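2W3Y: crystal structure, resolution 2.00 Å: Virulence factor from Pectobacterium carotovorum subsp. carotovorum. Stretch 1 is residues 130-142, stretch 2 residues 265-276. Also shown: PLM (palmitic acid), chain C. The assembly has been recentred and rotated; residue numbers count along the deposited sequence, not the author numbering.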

# COMPACT_ATOMS: atom_id res chain seq x y z
N ILE A 130 -2.14 3.23 10.87
CA ILE A 130 -0.75 3.56 10.49
C ILE A 130 0.24 2.64 11.23
O ILE A 130 1.17 2.10 10.63
CB ILE A 130 -0.39 5.08 10.73
CG1 ILE A 130 -1.26 6.02 9.89
CG2 ILE A 130 1.10 5.36 10.45
CD1 ILE A 130 -1.11 5.89 8.34
N GLN A 131 0.01 2.47 12.53
CA GLN A 131 0.94 1.69 13.34
C GLN A 131 0.98 0.22 12.92
O GLN A 131 2.06 -0.37 12.91
CB GLN A 131 0.64 1.85 14.83
CG GLN A 131 0.91 3.28 15.30
CD GLN A 131 0.89 3.45 16.81
OE1 GLN A 131 0.17 2.75 17.54
NE2 GLN A 131 1.68 4.40 17.29
N PHE A 132 -0.18 -0.32 12.56
CA PHE A 132 -0.30 -1.68 12.02
C PHE A 132 0.30 -1.77 10.60
O PHE A 132 0.99 -2.72 10.30
CB PHE A 132 -1.76 -2.15 12.03
CG PHE A 132 -1.97 -3.53 11.43
CD1 PHE A 132 -1.73 -4.68 12.19
CD2 PHE A 132 -2.43 -3.66 10.11
CE1 PHE A 132 -1.94 -5.96 11.64
CE2 PHE A 132 -2.63 -4.95 9.55
CZ PHE A 132 -2.39 -6.09 10.31
N ALA A 133 0.07 -0.76 9.77
CA ALA A 133 0.54 -0.74 8.38
C ALA A 133 2.07 -0.71 8.28
O ALA A 133 2.64 -1.29 7.37
CB ALA A 133 -0.06 0.45 7.62
N GLY A 134 2.71 -0.02 9.23
CA GLY A 134 4.16 0.16 9.20
C GLY A 134 5.02 -0.58 10.20
O GLY A 134 6.25 -0.57 10.07
N ASN A 135 4.40 -1.23 11.20
CA ASN A 135 5.11 -1.71 12.42
C ASN A 135 5.87 -0.59 13.15
O ASN A 135 7.08 -0.71 13.40
CB ASN A 135 6.06 -2.87 12.11
CG ASN A 135 5.33 -4.11 11.68
OD1 ASN A 135 4.21 -4.38 12.11
ND2 ASN A 135 5.98 -4.90 10.83
N VAL A 136 5.14 0.46 13.50
CA VAL A 136 5.72 1.69 14.03
C VAL A 136 4.97 2.19 15.26
O VAL A 136 3.80 1.85 15.48
CB VAL A 136 5.81 2.85 12.95
CG1 VAL A 136 6.68 2.45 11.76
CG2 VAL A 136 4.43 3.33 12.48
N ILE A 137 5.69 2.98 16.06
CA ILE A 137 5.07 3.84 17.06
C ILE A 137 5.02 5.25 16.44
O ILE A 137 6.06 5.87 16.21
CB ILE A 137 5.85 3.83 18.39
CG1 ILE A 137 5.92 2.39 18.92
CG2 ILE A 137 5.21 4.77 19.43
CD1 ILE A 137 7.02 2.13 19.90
N ALA A 138 3.81 5.70 16.14
CA ALA A 138 3.60 6.98 15.47
C ALA A 138 3.47 8.10 16.50
O ALA A 138 3.25 7.85 17.67
CB ALA A 138 2.34 6.93 14.61
N GLY A 139 3.64 9.33 16.03
CA GLY A 139 3.34 10.51 16.84
C GLY A 139 2.09 11.17 16.28
O GLY A 139 1.00 10.58 16.31
N ASN A 140 2.26 12.38 15.76
CA ASN A 140 1.19 13.14 15.14
C ASN A 140 0.77 12.53 13.81
O ASN A 140 1.55 12.49 12.85
CB ASN A 140 1.64 14.60 14.92
CG ASN A 140 0.48 15.51 14.55
OD1 ASN A 140 -0.35 15.18 13.69
ND2 ASN A 140 0.42 16.67 15.20
N VAL A 141 -0.48 12.06 13.75
CA VAL A 141 -1.04 11.54 12.51
C VAL A 141 -2.35 12.24 12.14
O VAL A 141 -3.20 11.69 11.45
CB VAL A 141 -1.21 9.98 12.56
CG1 VAL A 141 0.16 9.32 12.81
CG2 VAL A 141 -2.23 9.55 13.63
N THR A 142 -2.50 13.50 12.58
CA THR A 142 -3.77 14.22 12.44
C THR A 142 -4.17 14.47 10.99
O THR A 142 -5.36 14.53 10.68
CB THR A 142 -3.80 15.59 13.20
OG1 THR A 142 -2.74 16.43 12.73
CG2 THR A 142 -3.69 15.37 14.71
N ILE A 265 4.59 12.64 4.96
CA ILE A 265 5.79 12.41 5.75
C ILE A 265 5.39 12.54 7.20
O ILE A 265 5.06 13.64 7.69
CB ILE A 265 6.97 13.38 5.39
CG1 ILE A 265 7.36 13.20 3.91
CG2 ILE A 265 8.18 13.14 6.30
CD1 ILE A 265 8.22 14.32 3.33
N PHE A 266 5.36 11.41 7.90
CA PHE A 266 5.00 11.40 9.31
C PHE A 266 6.24 11.77 10.12
O PHE A 266 7.34 11.31 9.82
CB PHE A 266 4.50 10.02 9.73
CG PHE A 266 3.18 9.66 9.13
CD1 PHE A 266 1.99 10.15 9.68
CD2 PHE A 266 3.11 8.83 8.02
CE1 PHE A 266 0.76 9.81 9.14
CE2 PHE A 266 1.88 8.47 7.47
CZ PHE A 266 0.71 8.96 8.03
N ASN A 267 6.04 12.59 11.15
CA ASN A 267 7.14 13.07 11.99
C ASN A 267 7.15 12.41 13.37
O ASN A 267 6.10 12.03 13.89
CB ASN A 267 7.08 14.59 12.15
CG ASN A 267 7.18 15.32 10.81
OD1 ASN A 267 8.11 15.09 10.03
ND2 ASN A 267 6.22 16.19 10.53
N GLY A 268 8.36 12.29 13.93
CA GLY A 268 8.58 11.72 15.27
C GLY A 268 8.24 10.24 15.38
O GLY A 268 7.67 9.82 16.38
N VAL A 269 8.60 9.46 14.36
CA VAL A 269 8.23 8.03 14.29
C VAL A 269 9.41 7.11 14.65
O VAL A 269 10.54 7.34 14.24
CB VAL A 269 7.68 7.67 12.87
CG1 VAL A 269 7.12 6.22 12.80
CG2 VAL A 269 6.60 8.66 12.46
N LYS A 270 9.12 6.05 15.41
CA LYS A 270 10.11 5.00 15.63
C LYS A 270 9.53 3.61 15.36
O LYS A 270 8.31 3.45 15.39
CB LYS A 270 10.72 5.11 17.04
CG LYS A 270 9.75 4.92 18.20
CD LYS A 270 10.54 4.55 19.46
CE LYS A 270 9.99 5.25 20.71
NZ LYS A 270 8.73 4.66 21.26
N PRO A 271 10.39 2.60 15.10
CA PRO A 271 9.89 1.23 14.91
C PRO A 271 9.29 0.68 16.21
O PRO A 271 9.69 1.09 17.32
CB PRO A 271 11.16 0.43 14.53
CG PRO A 271 12.19 1.47 14.16
CD PRO A 271 11.86 2.65 15.00
N ASN A 272 8.30 -0.20 16.09
CA ASN A 272 7.79 -0.92 17.25
C ASN A 272 8.49 -2.29 17.37
O ASN A 272 9.38 -2.60 16.57
CB ASN A 272 6.24 -1.01 17.23
CG ASN A 272 5.69 -2.02 16.22
OD1 ASN A 272 6.41 -2.83 15.61
ND2 ASN A 272 4.37 -1.98 16.04
N LYS A 273 8.08 -3.09 18.35
CA LYS A 273 8.74 -4.37 18.61
C LYS A 273 8.50 -5.44 17.52
O LYS A 273 9.10 -6.49 17.58
CB LYS A 273 8.33 -4.90 19.99
CG LYS A 273 6.91 -5.48 20.01
CD LYS A 273 6.51 -5.91 21.41
CE LYS A 273 5.05 -6.28 21.45
NZ LYS A 273 4.49 -6.12 22.83
N ASN A 274 7.62 -5.18 16.55
CA ASN A 274 7.40 -6.13 15.46
C ASN A 274 8.21 -5.78 14.22
O ASN A 274 8.18 -6.51 13.24
CB ASN A 274 5.93 -6.22 15.08
CG ASN A 274 5.02 -6.55 16.26
OD1 ASN A 274 3.88 -6.06 16.33
ND2 ASN A 274 5.51 -7.35 17.19
N TYR A 275 8.90 -4.65 14.26
CA TYR A 275 9.65 -4.16 13.11
C TYR A 275 10.87 -5.05 12.88
O TYR A 275 11.58 -5.41 13.82
CB TYR A 275 10.07 -2.69 13.32
CG TYR A 275 10.72 -2.05 12.12
CD1 TYR A 275 9.95 -1.39 11.16
CD2 TYR A 275 12.10 -2.11 11.93
CE1 TYR A 275 10.55 -0.81 10.04
CE2 TYR A 275 12.72 -1.53 10.81
CZ TYR A 275 11.93 -0.88 9.88
OH TYR A 275 12.53 -0.31 8.78
N VAL A 276 11.08 -5.41 11.62
CA VAL A 276 12.23 -6.24 11.23
C VAL A 276 13.26 -5.39 10.49
O VAL A 276 13.00 -4.92 9.38
CB VAL A 276 11.81 -7.41 10.31
CG1 VAL A 276 13.05 -8.26 9.92
CG2 VAL A 276 10.75 -8.29 10.95
C1 PLM C . -12.97 6.74 9.96
O2 PLM C . -14.11 7.24 10.14
C2 PLM C . -12.81 5.24 9.71
C3 PLM C . -12.42 4.90 8.27
C4 PLM C . -12.30 3.39 8.03
C5 PLM C . -11.01 2.80 8.58
C6 PLM C . -11.13 1.31 8.89
C7 PLM C . -9.75 0.65 9.02
C8 PLM C . -9.75 -0.57 9.94
C9 PLM C . -9.59 -1.84 9.11
CA PLM C . -8.26 -2.55 9.31
CB PLM C . -7.40 -2.50 8.05
CC PLM C . -5.93 -2.65 8.41
CD PLM C . -5.04 -1.70 7.60
CE PLM C . -4.02 -2.50 6.81
CF PLM C . -2.86 -1.64 6.35
O HOH W 1 8.80 -4.81 9.70
O HOH W 2 2.90 -3.86 14.28
O HOH W 3 2.87 0.27 17.38
O HOH W 4 7.03 7.53 18.16
O HOH W 5 3.88 10.41 13.50
O HOH W 6 3.27 13.73 11.68

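The two stretches lie far apart in the sequence and meet as a short antiparallel pairing. Stretch 1 leaves a helix at Gly134, and Asn135 turns the chain with positive phi. Val136 and Ile137 then run as a strand beside Lys270 and Pro271. Three backbone hydrogen bonds join the two stretches. Ile137 N donates to Lys270 O at 2.7 Å, and Lys270 N returns a bond to Ile137 O at 3.2 Å. Asn272 N donates to Asn135 O at 3.0 Å, almost perfectly straight. Val136 and Pro271 form the non-hydrogen-bonded pair between these links, which suits proline, whose nitrogen has no proton to give.

The side chains of Ile137 (m, t) and Lys270 (chi1 p, chi3 between wells at 140°) extend over the same face of the sheet, so that Ile137 CD1 and Lys270 NZ meet at 3.3 Å. This is a packing contact, because a methyl offers the ammonium no acceptor. Ile137 CD1 also lies 3.9 Å from Pro271 O, and Ile137 CG1 lies 3.8 Å from Asn272 CB.

Asn272 points toward stretch 1 with chi1 p. Its OD1 accepts a hydrogen bond from Asn274 N at 2.8 Å, within the type I turn from Asn272 to Tyr275. The turn is also closed by Tyr275 N to Asn272 O at 3.1 Å. Asn272 OD1 is 3.1 Å from Asn135 O, but both are acceptors and no bond forms. One water takes a proton from ND2 and donates to Asn135 OD1 and Asn274 OD1; another takes the second proton and donates to Val136 O. Asn135, chi1 m, also points toward stretch 2. Its ND2 donates to a water that also accepts from Val276 N.

Val136 points away overall, yet its CB still touches Val269 CG1 at 3.6 Å. Val269 is t, which places CG1 also 3.6 Å from Ile137 O.

Further along, direct backbone bonding gives way to water. One water accepts from Gly139 N and donates to Asn267 O; another accepts from Asn267 N and donates to Asn140 O. Asn140, chi1 t, folds back on its own stretch: its OD1 accepts from Thr142 N at 2.9 Å and from Thr142 OG1 at 2.9 Å.

Phe266, chi1 m, points toward stretch 1 and makes the main apolar contact here. Ile130, m, m, sets CG2 over one face of the ring, while its CD1 reaches Phe266 CZ at 3.6 Å. Val141, m, brings CG1 to 3.7 Å from Phe266 CD1. Asn140 O lies at the ring edge.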